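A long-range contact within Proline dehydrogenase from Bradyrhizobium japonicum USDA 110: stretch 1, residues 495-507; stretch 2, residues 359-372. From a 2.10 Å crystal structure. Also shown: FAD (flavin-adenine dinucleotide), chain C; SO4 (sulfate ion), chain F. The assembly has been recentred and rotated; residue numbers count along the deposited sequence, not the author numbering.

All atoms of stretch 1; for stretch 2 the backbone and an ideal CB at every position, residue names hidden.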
# COMPACT_ATOMS: atom_id res chain seq x y z
N GLN A 495 6.25 -26.13 -13.97
CA GLN A 495 6.25 -24.72 -14.36
C GLN A 495 7.08 -23.86 -13.40
O GLN A 495 7.38 -22.70 -13.69
CB GLN A 495 4.82 -24.17 -14.46
CG GLN A 495 4.21 -23.72 -13.13
CD GLN A 495 2.74 -23.37 -13.25
OE1 GLN A 495 2.10 -23.63 -14.27
NE2 GLN A 495 2.18 -22.79 -12.19
N ALA A 496 7.45 -24.44 -12.26
CA ALA A 496 8.30 -23.75 -11.29
C ALA A 496 9.78 -24.07 -11.50
O ALA A 496 10.62 -23.71 -10.67
CB ALA A 496 7.87 -24.10 -9.87
N ALA A 497 10.10 -24.73 -12.60
CA ALA A 497 11.47 -25.19 -12.84
C ALA A 497 12.47 -24.04 -12.92
O ALA A 497 13.49 -24.04 -12.22
CB ALA A 497 11.52 -26.06 -14.09
N ALA A 498 12.19 -23.06 -13.77
CA ALA A 498 13.05 -21.90 -13.95
C ALA A 498 13.05 -21.01 -12.71
O ALA A 498 12.06 -20.94 -11.99
CB ALA A 498 12.62 -21.11 -15.17
N HIS A 499 14.16 -20.31 -12.46
CA HIS A 499 14.21 -19.38 -11.34
C HIS A 499 13.36 -18.16 -11.65
O HIS A 499 13.54 -17.53 -12.70
CB HIS A 499 15.64 -18.95 -11.04
CG HIS A 499 15.80 -18.31 -9.70
ND1 HIS A 499 15.27 -17.08 -9.40
CD2 HIS A 499 16.43 -18.74 -8.58
CE1 HIS A 499 15.57 -16.77 -8.15
NE2 HIS A 499 16.27 -17.76 -7.63
N PRO A 500 12.45 -17.81 -10.73
CA PRO A 500 11.44 -16.76 -10.89
C PRO A 500 12.05 -15.37 -10.93
O PRO A 500 11.39 -14.44 -11.39
CB PRO A 500 10.58 -16.91 -9.63
CG PRO A 500 11.54 -17.48 -8.63
CD PRO A 500 12.31 -18.49 -9.43
N ARG A 501 13.28 -15.22 -10.45
CA ARG A 501 13.91 -13.90 -10.41
C ARG A 501 15.09 -13.75 -11.37
O ARG A 501 15.90 -12.84 -11.22
CB ARG A 501 14.30 -13.54 -8.98
CG ARG A 501 13.10 -13.31 -8.07
CD ARG A 501 13.51 -12.94 -6.65
NE ARG A 501 13.98 -14.10 -5.89
CZ ARG A 501 15.25 -14.28 -5.51
NH1 ARG A 501 15.59 -15.37 -4.83
NH2 ARG A 501 16.17 -13.38 -5.82
N ILE A 502 15.19 -14.64 -12.35
CA ILE A 502 16.19 -14.52 -13.40
C ILE A 502 15.49 -14.45 -14.75
O ILE A 502 14.99 -15.46 -15.25
CB ILE A 502 17.21 -15.68 -13.39
CG1 ILE A 502 17.96 -15.74 -12.06
CG2 ILE A 502 18.21 -15.53 -14.54
CD1 ILE A 502 18.95 -16.90 -11.97
N PRO A 503 15.43 -13.25 -15.34
CA PRO A 503 14.71 -13.12 -16.60
C PRO A 503 15.51 -13.73 -17.74
O PRO A 503 16.74 -13.76 -17.68
CB PRO A 503 14.64 -11.60 -16.80
CG PRO A 503 15.83 -11.07 -16.07
CD PRO A 503 16.11 -12.01 -14.93
N LEU A 504 14.81 -14.23 -18.76
CA LEU A 504 15.46 -14.63 -20.00
C LEU A 504 16.15 -13.41 -20.62
O LEU A 504 15.73 -12.28 -20.39
CB LEU A 504 14.42 -15.16 -20.98
CG LEU A 504 13.64 -16.39 -20.53
CD1 LEU A 504 12.52 -16.68 -21.51
CD2 LEU A 504 14.58 -17.59 -20.41
N PRO A 505 17.21 -13.63 -21.41
CA PRO A 505 17.92 -12.48 -21.98
C PRO A 505 17.00 -11.52 -22.75
O PRO A 505 17.23 -10.32 -22.68
CB PRO A 505 18.93 -13.13 -22.93
CG PRO A 505 19.18 -14.48 -22.32
CD PRO A 505 17.84 -14.91 -21.77
N CYS A 506 15.99 -12.02 -23.44
CA CYS A 506 15.12 -11.13 -24.22
C CYS A 506 14.32 -10.19 -23.32
O CYS A 506 13.84 -9.15 -23.77
CB CYS A 506 14.17 -11.92 -25.12
SG CYS A 506 13.00 -12.97 -24.21
N ASP A 507 14.21 -10.55 -22.04
CA ASP A 507 13.45 -9.77 -21.06
C ASP A 507 14.33 -8.98 -20.10
O ASP A 507 13.87 -8.49 -19.08
CB ASP A 507 12.54 -10.69 -20.24
CG ASP A 507 11.41 -11.27 -21.07
OD1 ASP A 507 11.00 -10.61 -22.05
OD2 ASP A 507 10.94 -12.37 -20.74
N UNK A 359 22.41 -12.04 -25.65
CA UNK A 359 21.01 -11.99 -26.03
C UNK A 359 20.51 -13.31 -26.59
O UNK A 359 19.86 -13.34 -27.63
CB UNK A 359 20.79 -10.88 -27.06
N UNK A 360 20.82 -14.40 -25.89
CA UNK A 360 20.43 -15.73 -26.34
C UNK A 360 18.95 -15.99 -26.07
O UNK A 360 18.32 -15.26 -25.29
CB UNK A 360 21.29 -16.80 -25.65
N UNK A 361 18.39 -17.02 -26.69
CA UNK A 361 16.97 -17.31 -26.50
C UNK A 361 16.69 -18.07 -25.20
O UNK A 361 15.56 -18.44 -24.92
CB UNK A 361 16.44 -18.12 -27.69
N UNK A 362 17.73 -18.28 -24.39
CA UNK A 362 17.58 -18.96 -23.12
C UNK A 362 18.93 -19.33 -22.52
O UNK A 362 19.97 -18.97 -23.08
CB UNK A 362 16.72 -20.21 -23.29
N UNK A 363 18.91 -20.04 -21.39
CA UNK A 363 20.12 -20.46 -20.69
C UNK A 363 20.41 -21.95 -20.92
O UNK A 363 19.51 -22.78 -20.88
CB UNK A 363 19.99 -20.17 -19.19
N UNK A 364 21.69 -22.28 -21.17
CA UNK A 364 22.08 -23.68 -21.38
C UNK A 364 22.13 -24.47 -20.08
O UNK A 364 22.23 -25.70 -20.09
CB UNK A 364 23.44 -23.75 -22.07
N UNK A 365 22.07 -23.76 -18.96
CA UNK A 365 22.09 -24.38 -17.64
C UNK A 365 20.75 -24.17 -16.97
O UNK A 365 20.03 -23.23 -17.31
CB UNK A 365 23.22 -23.81 -16.78
N UNK A 366 20.42 -25.04 -16.02
CA UNK A 366 19.25 -24.80 -15.18
C UNK A 366 19.50 -23.55 -14.34
O UNK A 366 20.65 -23.18 -14.11
CB UNK A 366 18.95 -26.01 -14.29
N UNK A 367 18.43 -22.91 -13.89
CA UNK A 367 18.58 -21.69 -13.09
C UNK A 367 18.10 -21.87 -11.66
O UNK A 367 18.25 -20.96 -10.83
CB UNK A 367 17.81 -20.54 -13.74
N UNK A 368 17.51 -23.02 -11.36
CA UNK A 368 17.25 -23.38 -9.97
C UNK A 368 18.16 -24.53 -9.55
O UNK A 368 18.29 -25.52 -10.26
CB UNK A 368 15.78 -23.76 -9.77
N UNK A 369 18.77 -24.38 -8.38
CA UNK A 369 19.76 -25.34 -7.90
C UNK A 369 19.17 -26.74 -7.79
O UNK A 369 19.83 -27.74 -8.12
CB UNK A 369 20.31 -24.90 -6.54
N UNK A 370 17.92 -26.82 -7.34
CA UNK A 370 17.22 -28.10 -7.20
C UNK A 370 17.06 -28.82 -8.53
O UNK A 370 17.01 -30.05 -8.56
CB UNK A 370 15.84 -27.88 -6.57
N UNK A 371 16.97 -28.07 -9.62
CA UNK A 371 16.89 -28.67 -10.95
C UNK A 371 18.23 -29.30 -11.35
O UNK A 371 18.27 -30.34 -12.00
CB UNK A 371 16.47 -27.62 -11.98
N UNK A 372 19.33 -28.66 -10.96
CA UNK A 372 20.64 -29.24 -11.20
C UNK A 372 20.77 -30.53 -10.40
O UNK A 372 21.26 -31.54 -10.90
CB UNK A 372 21.75 -28.25 -10.83
PA FAD C . 26.37 -28.66 -4.33
O1A FAD C . 26.39 -27.52 -3.15
O2A FAD C . 25.40 -29.72 -4.08
O5B FAD C . 25.99 -27.94 -5.73
C5B FAD C . 26.72 -26.81 -6.12
C4B FAD C . 26.42 -26.46 -7.58
O4B FAD C . 24.98 -26.57 -8.10
C3B FAD C . 27.18 -25.67 -8.45
O3B FAD C . 28.59 -25.86 -8.49
C2B FAD C . 26.36 -25.62 -9.72
O2B FAD C . 26.78 -26.45 -10.78
C1B FAD C . 24.95 -25.79 -9.28
N9A FAD C . 24.18 -24.60 -8.99
C8A FAD C . 24.39 -23.65 -7.99
N7A FAD C . 23.38 -22.73 -8.07
C5A FAD C . 22.53 -23.12 -9.13
C6A FAD C . 21.28 -22.52 -9.70
N6A FAD C . 20.72 -21.29 -9.14
N1A FAD C . 20.66 -23.09 -10.71
C2A FAD C . 21.17 -24.28 -11.26
N3A FAD C . 22.38 -24.86 -10.72
C4A FAD C . 23.02 -24.26 -9.67
N1 FAD C . 32.81 -28.80 -13.01
C2 FAD C . 32.91 -28.48 -14.34
O2 FAD C . 32.07 -27.52 -14.87
N3 FAD C . 33.91 -29.10 -15.16
C4 FAD C . 34.77 -30.02 -14.62
O4 FAD C . 35.70 -30.68 -15.43
C4X FAD C . 34.67 -30.37 -13.23
N5 FAD C . 35.59 -31.38 -12.62
C5X FAD C . 35.48 -31.70 -11.25
C6 FAD C . 36.39 -32.68 -10.66
C7 FAD C . 36.27 -33.01 -9.28
C7M FAD C . 37.24 -34.01 -8.68
C8 FAD C . 35.23 -32.36 -8.45
C8M FAD C . 35.08 -32.69 -6.95
C9 FAD C . 34.36 -31.42 -9.02
C9A FAD C . 34.48 -31.07 -10.45
N10 FAD C . 33.58 -30.09 -11.05
C10 FAD C . 33.70 -29.76 -12.45
C1' FAD C . 32.40 -29.52 -10.31
C2' FAD C . 32.64 -28.19 -9.56
O2' FAD C . 34.04 -27.94 -9.44
C3' FAD C . 31.92 -28.23 -8.21
O3' FAD C . 32.66 -29.01 -7.28
C4' FAD C . 30.46 -28.82 -8.31
O4' FAD C . 29.65 -28.33 -9.33
C5' FAD C . 29.73 -28.81 -6.94
O5' FAD C . 28.71 -29.79 -6.86
P FAD C . 28.38 -30.44 -5.37
O1P FAD C . 27.24 -31.65 -5.53
O2P FAD C . 29.63 -30.93 -4.77
O3P FAD C . 27.90 -29.20 -4.42
S SO4 F . 16.09 -23.80 -5.09
O1 SO4 F . 14.87 -24.28 -4.44
O2 SO4 F . 15.79 -22.66 -5.97
O3 SO4 F . 17.03 -23.37 -4.05
O4 SO4 F . 16.67 -24.88 -5.88

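Position 359 has phi/psi of 53/47°, and positive phi by itself favours glycine; asparagine or aspartate would be the usual alternatives. The residue is Gly-359, which leaves the preceding helix in a Schellman motif and lays its CA 3.9 Å from CB of Pro-505.

At 360 the CA-to-CB bond points away from stretch 1, so many side chains would fit, while the carbonyl is free to face Pro-505. Leu-360 sits here. Its O lies 3.2 Å from CG of Pro-505, and water 1 links the two stretches, donating to Leu-360 O (2.8 Å) and accepting from Cys-506 N (2.8 Å).

Position 361 also points away, with no atom of stretch 1 near its ideal CB, and is unconstrained by this contact; it is Asp-361.

Position 362, at phi/psi 168/-176°, is in an extended region that glycine reaches most easily, and an ideal CB would lie 4.4 Å from CD2 of Leu-504. Gly-362 occupies it, with its CA 4.3 Å from CD2 of Leu-504.

The CB of 363 points sideways and touches nothing, but beyond it stretch 1 offers the carbonyl of Pro-503 among the apolar surfaces of Ile-502, Leu-504 and Pro-505. A short side chain would not reach; a long one with a donor at its tip, such as tyrosine, lysine or arginine, could. Tyr-363 donates from OH to Pro-503 O at 2.5 Å. Its CZ lies 3.9 Å from CG2 of Ile-502 and 4.0 Å from CD of Pro-505, so the polar tip is bracketed by apolar contacts.

Positions 364, 365 and 366 meet nothing of stretch 1 and could hold many residues. They are Pro-364, Val-365 and Phe-366.

Position 367 points toward stretch 1, its ideal CB 3.8 Å from CB of His-499 and 4.2 Å from CD1 of Ile-502. The backbone NH of His-499 is a donor close by, so a small residue with an acceptor, serine, threonine or perhaps asparagine, would suit. In Thr-367, OG1 accepts from His-499 N at 3.0 Å and an almost straight 174°. Its backbone O accepts from FAD N6A at 3.0 Å.

At 368 the ideal CB lies 3.4 Å from Ala-497 O, and the carbonyl of Ala-496 and a sulfate lie further out. A long, positively charged side chain, arginine or lysine, answers both. Arg-368 is found: NH1 donates to Ala-496 O (2.9 Å), and NE and NH2 donate to sulfate O2 (3.1 Å) and O1 (2.9 Å).

Positions 369 and 370 begin a helix and point sideways. The FAD phosphates favour a long cation at 369, and Lys-369 donates from NZ to FAD O2A (2.9 Å). At 370 many helix-compatible side chains would suit; Ala-370 donates from its backbone N to sulfate O4 (2.7 Å).

Position 371 points toward Ala-497, where a flexible apolar chain would suit. Met-371 brings CE to 4.0 Å from CB of Ala-497.

Position 372 is beyond reach of stretch 1 but near the adenine, where a small hydroxyl fits: Thr-372 OG1 donates to FAD N3A at 2.7 Å.

Stretch 2 359-372: GLDGYPVFTRKAMT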
# COMPACT_ATOMS: atom_id res chain seq x y z
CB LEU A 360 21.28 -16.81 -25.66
CG LEU A 360 22.78 -16.68 -25.89
CD1 LEU A 360 23.51 -17.95 -25.45
CD2 LEU A 360 23.06 -16.38 -27.37
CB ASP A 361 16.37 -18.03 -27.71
CG ASP A 361 16.89 -19.44 -27.90
OD1 ASP A 361 17.53 -19.98 -26.97
OD2 ASP A 361 16.66 -20.02 -28.98
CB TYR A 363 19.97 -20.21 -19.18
CG TYR A 363 19.70 -18.76 -18.84
CD1 TYR A 363 18.42 -18.32 -18.50
CD2 TYR A 363 20.73 -17.82 -18.89
CE1 TYR A 363 18.18 -16.98 -18.20
CE2 TYR A 363 20.50 -16.49 -18.59
CZ TYR A 363 19.23 -16.07 -18.25
OH TYR A 363 19.03 -14.74 -17.95
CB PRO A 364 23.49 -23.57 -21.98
CG PRO A 364 24.02 -22.26 -21.47
CD PRO A 364 22.83 -21.35 -21.32
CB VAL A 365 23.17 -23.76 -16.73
CG1 VAL A 365 24.57 -24.20 -17.17
CG2 VAL A 365 23.05 -22.24 -16.72
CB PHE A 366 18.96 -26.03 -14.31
CG PHE A 366 18.72 -27.29 -15.11
CD1 PHE A 366 17.55 -27.46 -15.84
CD2 PHE A 366 19.66 -28.30 -15.13
CE1 PHE A 366 17.33 -28.61 -16.58
CE2 PHE A 366 19.45 -29.45 -15.87
CZ PHE A 366 18.28 -29.61 -16.59
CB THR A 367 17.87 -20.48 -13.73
OG1 THR A 367 16.56 -20.86 -14.16
CG2 THR A 367 18.68 -19.97 -14.92
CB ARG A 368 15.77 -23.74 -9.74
CG ARG A 368 14.85 -22.53 -9.71
CD ARG A 368 13.45 -22.90 -9.24
NE ARG A 368 13.44 -23.38 -7.87
CZ ARG A 368 12.34 -23.73 -7.21
NH1 ARG A 368 11.15 -23.65 -7.80
NH2 ARG A 368 12.42 -24.17 -5.96
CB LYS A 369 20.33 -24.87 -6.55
CG LYS A 369 21.70 -25.43 -6.19
CD LYS A 369 21.59 -26.79 -5.51
CE LYS A 369 22.92 -27.24 -4.93
NZ LYS A 369 22.77 -28.47 -4.10
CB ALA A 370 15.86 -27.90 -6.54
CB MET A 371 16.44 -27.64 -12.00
CG MET A 371 14.93 -27.35 -12.00
SD MET A 371 13.93 -28.79 -12.42
CE MET A 371 14.22 -28.99 -14.18
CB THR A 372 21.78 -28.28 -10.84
OG1 THR A 372 21.87 -27.26 -11.84
CG2 THR A 372 23.12 -29.03 -10.76
O HOH W 1 15.68 -14.67 -24.40
O HOH W 2 15.86 -24.46 -13.94
O HOH W 3 14.81 -18.25 -15.52
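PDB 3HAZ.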